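Local coordinates for protein cytochrome P450 reductase (Amycolatopsis methanolica 239, PDB 5OGX) that transfers electrons from NADH, through FAD and a [2Fe-2S] cluster, to a partner cytochrome P450 that O-demethylates lignin-derived aromatic compounds, at residues A125-F130 with D156-L161; H98-L103 with E189-L194; Q134-V139 with Y149-T154. One frame throughout, in Å; residues are numbered along the deposited sequence.

Overall arrangement
All three contacts lie in or border the six-stranded antiparallel beta barrel of the FAD-binding domain, about 9 to 11 Å apart, centre to centre. Contact 3 is wholly buried, pairs the strands of hairpin 135-139/146-150 and touches the flavin directly. Contact 2 is partly buried; it joins strands 101-114 and 187-194, the latter also neighbouring strand 135-139 of contact 3. Contact 1, near the surface, sets a loop against the turn leading into strand 160-166. Its chemistry is a few loop bonds, one water and a lysine. Contact 2 combines strand pairing with leucine and proline packing, and in contact 3 the paired strands also bind FAD. Arg101 of contact 2 bonds to Pro127 O of contact 1.

Contact 1: residues A125-F130 with D156-L161; sequences AEPLAF and DEDKVL
Leu128 N gives a nearly straight hydrogen bond to Asp158 O (3.0 Å, 168° at the hydrogen), in the plane of that carbonyl. The same oxygen receives a CA-H contact from Pro127 CA at 3.4 Å, so one acceptor serves two neighbouring residues of the loop. The carboxylate of Asp158 lies beside the proline ring, OD2 3.6 Å from Pro127 CB, and OD2 accepts a hydrogen bond from a water at 2.7 Å; this water also lies near Leu128 O, a weak link. Lys159 runs side by side with Pro127; the bend at chi2 (-87°) brings Lys159 CD to 4.0 Å from Pro127 CD, and a second bend at chi3 follows. Its NZ reaches Ala125 O only weakly (3.1 Å); the stronger partner is Leu124 O. Segment 125-130 is the loop between strands 117-124 and 135-139 of the six-stranded antiparallel beta barrel of the FAD-binding domain, and it packs here on an inverse gamma turn centred on Glu157, just ahead of strand 160-166. Glu157 O lies in the plane of the Phe130 ring at its edge, 3.7 Å from CZ. Asn153 ND2 donates to this oxygen, and the Glu157 carboxylate is satisfied by a salt bridge to Arg227 and by Thr154 N. The buried Leu128 and Leu161 cross at about a right angle, their CD2 methyls 4.1 Å apart. Pro127 O accepts Arg101 NH2.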
loop_
_atom_site.group_PDB
_atom_site.type_symbol
_atom_site.label_atom_id
_atom_site.label_comp_id
_atom_site.label_asym_id
_atom_site.label_seq_id
_atom_site.Cartn_x
_atom_site.Cartn_y
_atom_site.Cartn_z
ATOM N N ALA A 125 16.276 -13.721 3.999
ATOM C CA ALA A 125 16.895 -14.816 4.742
ATOM C C ALA A 125 15.854 -15.696 5.428
ATOM O O ALA A 125 16.080 -16.903 5.599
ATOM C CB ALA A 125 17.884 -14.263 5.769
ATOM N N GLU A 126 14.725 -15.117 5.836
ATOM C CA GLU A 126 13.640 -15.806 6.520
ATOM C C GLU A 126 12.312 -15.428 5.882
ATOM O O GLU A 126 12.154 -14.301 5.397
ATOM C CB GLU A 126 13.603 -15.443 8.011
ATOM C CG GLU A 126 14.977 -15.387 8.677
ATOM C CD GLU A 126 15.651 -16.746 8.756
ATOM O OE1 GLU A 126 16.893 -16.791 8.932
ATOM O OE2 GLU A 126 14.937 -17.772 8.646
ATOM N N PRO A 127 11.329 -16.327 5.901
ATOM C CA PRO A 127 10.016 -15.988 5.332
ATOM C C PRO A 127 9.409 -14.782 6.029
ATOM O O PRO A 127 9.515 -14.626 7.249
ATOM C CB PRO A 127 9.173 -17.246 5.577
ATOM C CG PRO A 127 10.150 -18.340 5.815
ATOM C CD PRO A 127 11.404 -17.728 6.362
ATOM N N LEU A 128 8.752 -13.938 5.241
ATOM C CA LEU A 128 8.021 -12.792 5.761
ATOM C C LEU A 128 6.534 -13.114 5.804
ATOM O O LEU A 128 5.960 -13.540 4.798
ATOM C CB LEU A 128 8.261 -11.561 4.894
ATOM C CG LEU A 128 7.568 -10.295 5.395
ATOM C CD1 LEU A 128 8.155 -9.930 6.763
ATOM C CD2 LEU A 128 7.745 -9.154 4.395
ATOM N N ALA A 129 5.917 -12.919 6.967
ATOM C CA ALA A 129 4.467 -13.022 7.096
ATOM C C ALA A 129 3.852 -11.682 6.724
ATOM O O ALA A 129 4.234 -10.659 7.293
ATOM C CB ALA A 129 4.073 -13.399 8.524
ATOM N N PHE A 130 2.913 -11.687 5.773
ATOM C CA PHE A 130 2.241 -10.462 5.338
ATOM C C PHE A 130 0.926 -10.827 4.660
ATOM O O PHE A 130 0.682 -11.985 4.313
ATOM C CB PHE A 130 3.114 -9.634 4.371
ATOM C CG PHE A 130 3.477 -10.372 3.104
ATOM C CD1 PHE A 130 4.631 -11.141 3.054
ATOM C CD2 PHE A 130 2.668 -10.301 1.975
ATOM C CE1 PHE A 130 4.983 -11.846 1.901
ATOM C CE2 PHE A 130 3.017 -11.008 0.809
ATOM C CZ PHE A 130 4.175 -11.781 0.784
ATOM N N ASP A 156 1.906 -16.577 -0.089
ATOM C CA ASP A 156 2.718 -17.781 -0.172
ATOM C C ASP A 156 4.084 -17.520 -0.793
ATOM O O ASP A 156 4.993 -18.344 -0.632
ATOM C CB ASP A 156 1.984 -18.844 -0.990
ATOM C CG ASP A 156 1.721 -18.386 -2.405
ATOM O OD1 ASP A 156 0.979 -17.399 -2.571
ATOM O OD2 ASP A 156 2.289 -18.971 -3.350
ATOM N N GLU A 157 4.233 -16.426 -1.537
ATOM C CA GLU A 157 5.523 -16.039 -2.108
ATOM C C GLU A 157 6.284 -15.246 -1.046
ATOM O O GLU A 157 6.413 -14.022 -1.102
ATOM C CB GLU A 157 5.315 -15.239 -3.391
ATOM C CG GLU A 157 4.483 -15.987 -4.441
ATOM C CD GLU A 157 4.021 -15.114 -5.612
ATOM O OE1 GLU A 157 3.843 -13.884 -5.445
ATOM O OE2 GLU A 157 3.812 -15.674 -6.712
ATOM N N ASP A 158 6.748 -15.967 -0.021
ATOM C CA ASP A 158 7.162 -15.286 1.203
ATOM C C ASP A 158 8.670 -15.137 1.345
ATOM O O ASP A 158 9.125 -14.599 2.357
ATOM C CB ASP A 158 6.583 -15.989 2.447
ATOM C CG ASP A 158 6.944 -17.458 2.538
ATOM O OD1 ASP A 158 7.778 -17.948 1.743
ATOM O OD2 ASP A 158 6.381 -18.132 3.430
ATOM N N LYS A 159 9.451 -15.574 0.360
ATOM C CA LYS A 159 10.900 -15.480 0.443
ATOM C C LYS A 159 11.522 -14.556 -0.588
ATOM O O LYS A 159 12.707 -14.225 -0.459
ATOM C CB LYS A 159 11.533 -16.875 0.300
ATOM C CG LYS A 159 11.371 -17.746 1.528
ATOM C CD LYS A 159 12.490 -17.496 2.518
ATOM C CE LYS A 159 13.691 -18.374 2.210
ATOM N NZ LYS A 159 14.923 -17.868 2.861
ATOM N N VAL A 160 10.780 -14.134 -1.604
ATOM C CA VAL A 160 11.300 -13.235 -2.625
ATOM C C VAL A 160 10.262 -12.144 -2.812
ATOM O O VAL A 160 9.174 -12.404 -3.346
ATOM C CB VAL A 160 11.581 -13.955 -3.949
ATOM C CG1 VAL A 160 12.049 -12.953 -4.997
ATOM C CG2 VAL A 160 12.625 -15.071 -3.758
ATOM N N LEU A 161 10.579 -10.932 -2.365
ATOM C CA LEU A 161 9.635 -9.826 -2.476
ATOM C C LEU A 161 9.710 -9.218 -3.870
ATOM O O LEU A 161 10.795 -9.041 -4.424
ATOM C CB LEU A 161 9.934 -8.766 -1.411
ATOM C CG LEU A 161 10.029 -9.268 0.036
ATOM C CD1 LEU A 161 10.334 -8.094 0.977
ATOM C CD2 LEU A 161 8.756 -10.001 0.495
HETATM O O HOH W 1 5.036 -16.738 5.345
#

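Contact 2: residues H98-L103 with E189-L194; sequences HPLRDL and EATGPL
Leu100 reaches across to segment 189-194 with one methyl: CG stands anti to the backbone N (chi1 174°), and CD1 comes to 3.6 Å from Gly192 N and 3.8 Å from Leu194 CG. The two leucines cross obliquely, and Leu27 of helix 22-28 touches both. Leu103 has CG anti to the carbonyl carbon (chi1 -50°); CD1 meets Ala190 CB at 4.1 Å, and CD2 lies over one face of the Arg101 guanidinium, toward its rim. Arg101 CG sits between the backbone N and the carbonyl carbon (chi1 67°), 3.9 Å from Gly192 O; the chain extends to NE, and segment 125-130 engages the guanidinium. The backbones pair strands 101-114 and 187-194 in the FAD-binding domain's six-stranded antiparallel barrel: Arg101 and Gly192 exchange two hydrogen bonds as a hydrogen-bonded pair, and Leu103 N bonds to Ala190 O. Between them Asp102 and Thr191 form a non-hydrogen-bonded pair with CA atoms 4.5 Å apart. Their side chains run side by side, Asp102 OD1 3.3 Å from Thr191 CG2, and OD1 also makes a salt bridge with Arg28. After Gly192 the chain passes through a cis peptide into Pro193, whose CD packs 3.4 Å from Pro99 O and whose CG meets His98 CB. A water donates to both His98 O and Pro193 O, while His98 NE2 is hydrogen-bonded to Glu131 OE2.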
loop_
_atom_site.group_PDB
_atom_site.type_symbol
_atom_site.label_atom_id
_atom_site.label_comp_id
_atom_site.label_asym_id
_atom_site.label_seq_id
_atom_site.Cartn_x
_atom_site.Cartn_y
_atom_site.Cartn_z
ATOM N N HIS A 98 0.563 -9.324 11.606
ATOM C CA HIS A 98 1.915 -9.757 11.286
ATOM C C HIS A 98 2.913 -8.763 11.864
ATOM O O HIS A 98 2.773 -7.556 11.643
ATOM C CB HIS A 98 2.098 -9.854 9.774
ATOM C CG HIS A 98 1.064 -10.696 9.102
ATOM N ND1 HIS A 98 0.919 -12.039 9.373
ATOM C CD2 HIS A 98 0.120 -10.390 8.181
ATOM C CE1 HIS A 98 -0.071 -12.528 8.643
ATOM N NE2 HIS A 98 -0.574 -11.545 7.914
ATOM N N PRO A 99 3.933 -9.217 12.580
ATOM C CA PRO A 99 4.860 -8.273 13.210
ATOM C C PRO A 99 5.682 -7.511 12.181
ATOM O O PRO A 99 6.190 -8.077 11.211
ATOM C CB PRO A 99 5.754 -9.174 14.067
ATOM C CG PRO A 99 5.742 -10.500 13.319
ATOM C CD PRO A 99 4.341 -10.620 12.750
ATOM N N LEU A 100 5.815 -6.214 12.412
ATOM C CA LEU A 100 6.769 -5.407 11.663
ATOM C C LEU A 100 8.179 -5.824 12.051
ATOM O O LEU A 100 8.496 -5.897 13.240
ATOM C CB LEU A 100 6.552 -3.927 11.977
ATOM C CG LEU A 100 7.527 -2.902 11.400
ATOM C CD1 LEU A 100 7.446 -2.929 9.877
ATOM C CD2 LEU A 100 7.179 -1.510 11.927
ATOM N N ARG A 101 9.036 -6.099 11.070
ATOM C CA ARG A 101 10.373 -6.542 11.456
ATOM C C ARG A 101 11.423 -6.081 10.456
ATOM O O ARG A 101 11.118 -5.673 9.333
ATOM C CB ARG A 101 10.427 -8.064 11.636
ATOM C CG ARG A 101 10.235 -8.893 10.379
ATOM C CD ARG A 101 10.327 -10.394 10.732
ATOM N NE ARG A 101 10.275 -11.243 9.542
ATOM C CZ ARG A 101 11.304 -11.452 8.726
ATOM N NH1 ARG A 101 12.478 -10.879 8.974
ATOM N NH2 ARG A 101 11.164 -12.232 7.658
ATOM N N ASP A 102 12.679 -6.126 10.905
ATOM C CA ASP A 102 13.805 -5.770 10.048
ATOM C C ASP A 102 14.161 -6.942 9.146
ATOM O O ASP A 102 14.272 -8.081 9.610
ATOM C CB ASP A 102 15.008 -5.372 10.893
ATOM C CG ASP A 102 14.674 -4.286 11.887
ATOM O OD1 ASP A 102 14.393 -3.155 11.442
ATOM O OD2 ASP A 102 14.674 -4.570 13.103
ATOM N N LEU A 103 14.342 -6.664 7.861
ATOM C CA LEU A 103 14.556 -7.711 6.873
ATOM C C LEU A 103 16.030 -7.819 6.524
ATOM O O LEU A 103 16.753 -6.819 6.494
ATOM C CB LEU A 103 13.763 -7.439 5.593
ATOM C CG LEU A 103 12.287 -7.103 5.801
ATOM C CD1 LEU A 103 11.600 -6.860 4.459
ATOM C CD2 LEU A 103 11.605 -8.225 6.583
ATOM N N GLU A 189 18.508 -2.212 3.099
ATOM C CA GLU A 189 17.881 -1.997 4.395
ATOM C C GLU A 189 16.378 -1.858 4.196
ATOM O O GLU A 189 15.923 -1.014 3.409
ATOM C CB GLU A 189 18.459 -0.751 5.061
ATOM C CG GLU A 189 17.925 -0.481 6.459
ATOM C CD GLU A 189 18.583 0.721 7.105
ATOM O OE1 GLU A 189 19.498 1.303 6.488
ATOM O OE2 GLU A 189 18.178 1.082 8.227
ATOM N N ALA A 190 15.604 -2.683 4.895
ATOM C CA ALA A 190 14.173 -2.748 4.636
ATOM C C ALA A 190 13.460 -3.260 5.879
ATOM O O ALA A 190 13.999 -4.082 6.624
ATOM C CB ALA A 190 13.867 -3.656 3.441
ATOM N N THR A 191 12.238 -2.766 6.092
ATOM C CA THR A 191 11.380 -3.257 7.163
ATOM C C THR A 191 9.988 -3.495 6.595
ATOM O O THR A 191 9.556 -2.829 5.654
ATOM C CB THR A 191 11.287 -2.283 8.327
ATOM O OG1 THR A 191 10.765 -1.040 7.842
ATOM C CG2 THR A 191 12.672 -2.028 8.923
ATOM N N GLY A 192 9.281 -4.452 7.171
ATOM C CA GLY A 192 7.927 -4.708 6.753
ATOM C C GLY A 192 7.342 -5.861 7.538
ATOM O O GLY A 192 8.007 -6.468 8.380
ATOM N N PRO A 193 6.071 -6.189 7.272
ATOM C CA PRO A 193 5.189 -5.459 6.360
ATOM C C PRO A 193 4.520 -4.280 7.044
ATOM O O PRO A 193 4.443 -4.230 8.281
ATOM C CB PRO A 193 4.143 -6.510 5.990
ATOM C CG PRO A 193 3.963 -7.258 7.305
ATOM C CD PRO A 193 5.356 -7.269 7.973
ATOM N N LEU A 194 4.007 -3.353 6.237
ATOM C CA LEU A 194 3.210 -2.232 6.706
ATOM C C LEU A 194 1.957 -2.138 5.847
ATOM O O LEU A 194 1.901 -2.701 4.753
ATOM C CB LEU A 194 3.991 -0.914 6.621
ATOM C CG LEU A 194 5.222 -0.863 7.535
ATOM C CD1 LEU A 194 6.323 -0.046 6.879
ATOM C CD2 LEU A 194 4.845 -0.264 8.880
HETATM O O HOH W 2 3.146 -4.935 10.650
HETATM O O HOH W 3 16.013 -2.584 9.038
HETATM O O HOH W 4 17.113 -4.148 7.229
#

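Contact 3: residues Q134-V139 with Y149-T154; sequences QYVELV and YSLANT. With FAD (flavin-adenine dinucleotide), chain B.
Val136 and Tyr149 exchange two backbone hydrogen bonds, Tyr149 N to Val136 O at 2.9 Å and Val136 N to Tyr149 O with 174° at the hydrogen. Leu151 N adds a third, to Gln134 O. Ser150, facing Tyr135 in a non-hydrogen-bonded pair, turns its N-H to the flavin: Ser150 N bonds to FAD O4 at 3.0 Å and, weakly, to FAD N5. Ser150 OG lies 3.3 Å from FAD N5. Tyr149 OH and FAD O4' are hydrogen-bonded at 2.9 Å. The Tyr149 ring also lies against the flavin's pyrimidine end, CD1 3.6 Å from FAD N3, with FAD O2 in the ring plane at its edge and O2' over one face. Its CG, anti to the carbonyl carbon (chi1 -67°), starts the ring toward the flavin and Leu138. From the strand next door Leu138 CD1 reaches Tyr149 CD2 at 3.7 Å, the two side chains crossing at about a right angle. An alanine in place of Tyr149 would probably leave O4' of the ribityl chain without this partner and open a gap between Leu138 and the isoalloxazine. At the flavin's other end the dimethylbenzene methyl C7M sits over one face of the Tyr135 ring, offset toward its rim and 3.7 Å from CE2. Farther along, Val136 CG1 packs on Leu151 CD2, and Leu161 touches Leu151. Arg147, Tyr149 and Ser150 form the Arg-x-Tyr-Ser motif of ferredoxin reductase-type FAD-binding domains, with Gln148 at the variable position, and the strand that carries it lines the isoalloxazine.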
loop_
_atom_site.group_PDB
_atom_site.type_symbol
_atom_site.label_atom_id
_atom_site.label_comp_id
_atom_site.label_asym_id
_atom_site.label_seq_id
_atom_site.Cartn_x
_atom_site.Cartn_y
_atom_site.Cartn_z
ATOM N N GLN A 134 0.078 -5.391 1.234
ATOM C CA GLN A 134 0.917 -4.636 2.150
ATOM C C GLN A 134 2.190 -4.195 1.442
ATOM O O GLN A 134 2.471 -4.599 0.309
ATOM C CB GLN A 134 1.235 -5.476 3.387
ATOM C CG GLN A 134 -0.016 -5.676 4.256
ATOM C CD GLN A 134 0.340 -6.180 5.621
ATOM O OE1 GLN A 134 0.692 -7.338 5.782
ATOM N NE2 GLN A 134 0.267 -5.294 6.626
ATOM N N TYR A 135 2.968 -3.341 2.117
ATOM C CA TYR A 135 4.150 -2.764 1.502
ATOM C C TYR A 135 5.342 -2.895 2.437
ATOM O O TYR A 135 5.206 -3.266 3.607
ATOM C CB TYR A 135 3.910 -1.290 1.101
ATOM C CG TYR A 135 3.901 -0.272 2.245
ATOM C CD1 TYR A 135 5.087 0.315 2.677
ATOM C CD2 TYR A 135 2.711 0.134 2.842
ATOM C CE1 TYR A 135 5.096 1.254 3.712
ATOM C CE2 TYR A 135 2.716 1.088 3.897
ATOM C CZ TYR A 135 3.912 1.645 4.291
ATOM O OH TYR A 135 3.950 2.595 5.324
ATOM N N VAL A 136 6.525 -2.603 1.891
ATOM C CA VAL A 136 7.751 -2.606 2.678
ATOM C C VAL A 136 8.409 -1.241 2.572
ATOM O O VAL A 136 8.213 -0.496 1.609
ATOM C CB VAL A 136 8.739 -3.707 2.250
ATOM C CG1 VAL A 136 8.144 -5.080 2.523
ATOM C CG2 VAL A 136 9.146 -3.543 0.777
ATOM N N GLU A 137 9.180 -0.907 3.600
ATOM C CA GLU A 137 9.847 0.384 3.677
ATOM C C GLU A 137 11.337 0.182 3.439
ATOM O O GLU A 137 11.997 -0.544 4.197
ATOM C CB GLU A 137 9.573 1.002 5.047
ATOM C CG GLU A 137 10.125 2.379 5.271
ATOM C CD GLU A 137 9.846 2.800 6.698
ATOM O OE1 GLU A 137 10.803 3.091 7.437
ATOM O OE2 GLU A 137 8.658 2.781 7.089
ATOM N N LEU A 138 11.863 0.806 2.384
ATOM C CA LEU A 138 13.282 0.727 2.069
ATOM C C LEU A 138 13.988 1.991 2.537
ATOM O O LEU A 138 13.402 3.076 2.571
ATOM C CB LEU A 138 13.517 0.550 0.562
ATOM C CG LEU A 138 12.773 -0.555 -0.196
ATOM C CD1 LEU A 138 13.323 -0.679 -1.634
ATOM C CD2 LEU A 138 12.867 -1.880 0.524
ATOM N N VAL A 139 15.266 1.846 2.869
ATOM C CA VAL A 139 16.126 2.977 3.203
ATOM C C VAL A 139 17.149 3.136 2.084
ATOM O O VAL A 139 17.832 2.172 1.715
ATOM C CB VAL A 139 16.818 2.776 4.563
ATOM C CG1 VAL A 139 17.649 4.014 4.923
ATOM C CG2 VAL A 139 15.790 2.492 5.639
ATOM N N TYR A 149 7.385 0.763 -0.909
ATOM C CA TYR A 149 7.135 0.046 -2.163
ATOM C C TYR A 149 6.192 -1.108 -1.876
ATOM O O TYR A 149 6.454 -1.935 -0.995
ATOM C CB TYR A 149 8.449 -0.433 -2.816
ATOM C CG TYR A 149 9.214 0.785 -3.248
ATOM C CD1 TYR A 149 8.795 1.527 -4.341
ATOM C CD2 TYR A 149 10.247 1.286 -2.474
ATOM C CE1 TYR A 149 9.446 2.710 -4.703
ATOM C CE2 TYR A 149 10.900 2.462 -2.823
ATOM C CZ TYR A 149 10.487 3.172 -3.921
ATOM O OH TYR A 149 11.125 4.348 -4.247
ATOM N N SER A 150 5.079 -1.137 -2.604
ATOM C CA SER A 150 4.069 -2.172 -2.423
ATOM C C SER A 150 4.580 -3.531 -2.878
ATOM O O SER A 150 5.328 -3.639 -3.854
ATOM C CB SER A 150 2.824 -1.832 -3.244
ATOM O OG SER A 150 2.268 -0.599 -2.859
ATOM N N LEU A 151 4.125 -4.577 -2.186
ATOM C CA LEU A 151 4.404 -5.944 -2.607
ATOM C C LEU A 151 3.428 -6.352 -3.698
ATOM O O LEU A 151 2.218 -6.148 -3.567
ATOM C CB LEU A 151 4.305 -6.905 -1.419
ATOM C CG LEU A 151 5.297 -6.650 -0.273
ATOM C CD1 LEU A 151 5.070 -7.675 0.822
ATOM C CD2 LEU A 151 6.744 -6.737 -0.775
ATOM N N ALA A 152 3.954 -6.932 -4.775
ATOM C CA ALA A 152 3.100 -7.596 -5.755
ATOM C C ALA A 152 2.789 -9.033 -5.359
ATOM O O ALA A 152 2.006 -9.709 -6.051
ATOM C CB ALA A 152 3.773 -7.567 -7.141
ATOM N N ASN A 153 3.375 -9.504 -4.261
ATOM C CA ASN A 153 3.349 -10.911 -3.863
ATOM C C ASN A 153 1.987 -11.372 -3.388
ATOM O O ASN A 153 1.245 -10.633 -2.733
ATOM C CB ASN A 153 4.294 -11.154 -2.694
ATOM C CG ASN A 153 5.706 -10.797 -3.009
ATOM O OD1 ASN A 153 6.019 -9.654 -3.354
ATOM N ND2 ASN A 153 6.580 -11.770 -2.891
ATOM N N THR A 154 1.707 -12.652 -3.630
ATOM C CA THR A 154 0.751 -13.332 -2.773
ATOM C C THR A 154 1.478 -13.834 -1.528
ATOM O O THR A 154 2.708 -13.922 -1.493
ATOM C CB THR A 154 0.065 -14.486 -3.510
ATOM O OG1 THR A 154 1.052 -15.309 -4.138
ATOM C CG2 THR A 154 -0.868 -13.944 -4.586
HETATM P PA FAD B . 11.660 12.035 -4.269
HETATM O O1A FAD B . 13.119 12.401 -4.136
HETATM O O2A FAD B . 10.945 11.866 -2.951
HETATM O O5B FAD B . 10.850 13.175 -5.145
HETATM C C5B FAD B . 11.550 13.932 -6.106
HETATM C C4B FAD B . 10.622 15.102 -6.542
HETATM O O4B FAD B . 9.648 14.638 -7.277
HETATM C C3B FAD B . 9.949 15.733 -5.311
HETATM O O3B FAD B . 9.826 17.069 -5.511
HETATM C C2B FAD B . 8.573 15.029 -5.234
HETATM O O2B FAD B . 7.571 15.856 -4.496
HETATM C C1B FAD B . 8.253 14.828 -6.485
HETATM N N9A FAD B . 7.564 13.579 -6.676
HETATM C C8A FAD B . 7.557 12.534 -5.837
HETATM N N7A FAD B . 6.825 11.563 -6.399
HETATM C C5A FAD B . 6.394 12.011 -7.592
HETATM C C6A FAD B . 5.619 11.419 -8.560
HETATM N N6A FAD B . 4.939 10.156 -8.781
HETATM N N1A FAD B . 5.330 12.079 -9.674
HETATM C C2A FAD B . 5.794 13.340 -9.858
HETATM N N3A FAD B . 6.562 13.931 -8.907
HETATM C C4A FAD B . 6.856 13.252 -7.772
HETATM N N1 FAD B . 6.240 3.971 -5.844
HETATM C C2 FAD B . 6.464 2.934 -6.843
HETATM O O2 FAD B . 7.070 3.180 -7.832
HETATM N N3 FAD B . 5.952 1.578 -6.600
HETATM C C4 FAD B . 5.213 1.222 -5.429
HETATM O O4 FAD B . 4.802 0.120 -5.275
HETATM C C4X FAD B . 4.976 2.311 -4.433
HETATM N N5 FAD B . 4.265 1.988 -3.234
HETATM C C5X FAD B . 4.030 3.066 -2.278
HETATM C C6 FAD B . 3.280 2.767 -1.137
HETATM C C7 FAD B . 3.066 3.809 -0.231
HETATM C C7M FAD B . 2.253 3.302 0.959
HETATM C C8 FAD B . 3.577 5.086 -0.455
HETATM C C8M FAD B . 3.302 6.153 0.597
HETATM C C9 FAD B . 4.312 5.381 -1.598
HETATM C C9A FAD B . 4.523 4.362 -2.506
HETATM N N10 FAD B . 5.305 4.685 -3.712
HETATM C C10 FAD B . 5.496 3.642 -4.662
HETATM C "C1'" FAD B . 5.893 6.021 -3.914
HETATM C "C2'" FAD B . 7.395 5.790 -3.453
HETATM O "O2'" FAD B . 7.531 5.446 -2.081
HETATM C "C3'" FAD B . 8.324 7.002 -3.686
HETATM O "O3'" FAD B . 7.680 8.142 -3.192
HETATM C "C4'" FAD B . 8.634 7.197 -5.182
HETATM O "O4'" FAD B . 9.339 6.088 -5.672
HETATM C "C5'" FAD B . 9.480 8.466 -5.414
HETATM O "O5'" FAD B . 10.548 8.489 -4.487
HETATM P P FAD B . 11.952 9.230 -4.902
HETATM O O1P FAD B . 12.845 9.217 -3.692
HETATM O O2P FAD B . 12.527 8.636 -6.167
HETATM O O3P FAD B . 11.503 10.761 -5.274
#